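Local coordinates for aspartate aminotransferase, cytoplasmic (Schizosaccharomyces pombe 972h-, PDB 6JPK) that catalyses the pyridoxal 5'-phosphate-dependent transfer of an amino group from L-aspartate to 2-oxoglutarate, giving oxaloacetate and L-glutamate, at the interface of chains A and B. Numbering follows the deposited sequence. Chains: chain A/B, Aspartate aminotransferase, cytoplasmic.

The interface of chains A and B. Residues chain A 246, 269, 272, 280; chain B 2-4, 6.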
# COMPACT_ATOMS: atom_id res chain seq x y z
N ASP A 246 5.58 27.00 -1.75
CA ASP A 246 5.28 25.65 -1.28
C ASP A 246 5.36 24.67 -2.46
O ASP A 246 5.18 25.04 -3.62
CB ASP A 246 3.93 25.58 -0.54
CG ASP A 246 2.78 26.34 -1.22
OD1 ASP A 246 2.99 27.45 -1.75
OD2 ASP A 246 1.63 25.83 -1.15
N TYR A 269 4.70 17.52 1.78
CA TYR A 269 4.29 18.85 1.35
C TYR A 269 5.05 19.85 2.20
O TYR A 269 4.97 19.81 3.43
CB TYR A 269 2.78 19.05 1.48
CG TYR A 269 2.31 20.48 1.31
CD1 TYR A 269 2.35 21.11 0.07
CD2 TYR A 269 1.82 21.21 2.39
CE1 TYR A 269 1.91 22.42 -0.09
CE2 TYR A 269 1.39 22.52 2.25
CZ TYR A 269 1.44 23.12 1.01
OH TYR A 269 1.00 24.43 0.86
N LYS A 272 4.37 26.83 3.47
CA LYS A 272 4.94 28.11 3.87
C LYS A 272 4.71 28.40 5.35
O LYS A 272 5.41 29.24 5.91
CB LYS A 272 4.36 29.24 3.02
CG LYS A 272 4.82 29.19 1.56
CD LYS A 272 4.00 30.11 0.69
CE LYS A 272 4.38 31.56 0.93
NZ LYS A 272 5.63 31.88 0.22
N VAL A 280 -3.35 20.67 5.05
CA VAL A 280 -3.02 19.71 4.01
C VAL A 280 -2.85 18.32 4.60
O VAL A 280 -3.36 17.33 4.07
CB VAL A 280 -1.75 20.18 3.26
CG1 VAL A 280 -1.18 19.07 2.37
CG2 VAL A 280 -2.05 21.43 2.45
N SER B 2 -0.56 27.34 -1.13
CA SER B 2 -0.58 28.65 -0.47
C SER B 2 -0.13 29.79 -1.36
O SER B 2 -0.75 30.85 -1.37
CB SER B 2 0.29 28.68 0.74
OG SER B 2 0.06 29.90 1.43
N ASP B 3 0.97 29.60 -2.10
CA ASP B 3 0.99 30.30 -3.38
C ASP B 3 0.04 29.63 -4.37
O ASP B 3 -0.06 30.06 -5.52
CB ASP B 3 2.42 30.36 -3.94
CG ASP B 3 3.37 31.20 -3.07
OD1 ASP B 3 2.97 32.29 -2.64
OD2 ASP B 3 4.52 30.77 -2.81
N TYR B 4 -0.67 28.59 -3.93
CA TYR B 4 -1.52 27.80 -4.81
C TYR B 4 -2.91 27.60 -4.22
O TYR B 4 -3.62 26.68 -4.62
CB TYR B 4 -0.87 26.45 -5.11
CG TYR B 4 0.53 26.64 -5.64
CD1 TYR B 4 1.64 26.61 -4.79
CD2 TYR B 4 0.74 26.92 -6.99
CE1 TYR B 4 2.92 26.83 -5.27
CE2 TYR B 4 2.01 27.14 -7.48
CZ TYR B 4 3.10 27.09 -6.63
OH TYR B 4 4.36 27.31 -7.12
N PHE B 6 -3.78 26.68 -1.14
CA PHE B 6 -3.97 25.62 -0.15
C PHE B 6 -4.31 26.14 1.24
O PHE B 6 -4.79 25.38 2.08
CB PHE B 6 -2.73 24.72 -0.10
CG PHE B 6 -2.49 23.97 -1.39
CD1 PHE B 6 -3.54 23.42 -2.10
CD2 PHE B 6 -1.21 23.85 -1.91
CE1 PHE B 6 -3.32 22.74 -3.29
CE2 PHE B 6 -0.98 23.18 -3.09
CZ PHE B 6 -2.03 22.63 -3.79
O HOH W 1 5.85 24.94 -6.31
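B:Phe6 meets A:Tyr269 at the apolar centre of this patch, where the N-terminal arm of chain B lies on chain A. The two side chains cross obliquely, with their ring planes close to perpendicular. CD2 of B:Phe6 comes 3.9 Å from CE1 of A:Tyr269. CG2 of A:Val280, on helix 274-289, lies beside CB of B:Phe6. On the B:Phe6 face turned away from A:Tyr269, the backbone O of B:Tyr4 sits over the ring centre. The B:Tyr4 ring turns its edge to the A:Asp246 carboxylate, whose CG lies in the ring plane, 3.8 Å from CD1 of B:Tyr4.

That carboxylate is the polar hub. It stands almost perpendicular to the B:Phe6 ring. CG of A:Asp246 sits between its own backbone N and carbonyl carbon (chi1 44°), and both oxygens face the start of the arm. OD1 accepts the backbone N of B:Asp3 at 3.0 Å on its syn side, in a fairly straight bond (158° at H). OD2 accepts the backbone N of B:Ser2, the first modelled residue, at 2.7 Å, also syn, although B:Ser2 is poorly ordered. The phenol OH of A:Tyr269 reaches OD2 from the anti side at 2.5 Å and helps fix the carboxylate's rotation. All three donors sit somewhat out of the carboxylate plane, the two on OD2 at the same face. An alanine in place of A:Asp246 would probably leave both arm nitrogens and the A:Tyr269 hydroxyl without their acceptor and let the arm's first residues drift.

At the rim, A:Lys272 bends at chi3 and chi4 and crosses B:Asp3 at about a right angle. Its NZ makes a weak salt bridge to OD2 of B:Asp3 at 3.4 Å. One water joins the backbone O of A:Asp246 to OH of B:Tyr4.

The enzyme is a homodimer, and the two-fold repeats this contact. Each arm is thus fastened to the other subunit, which probably helps hold the dimer together.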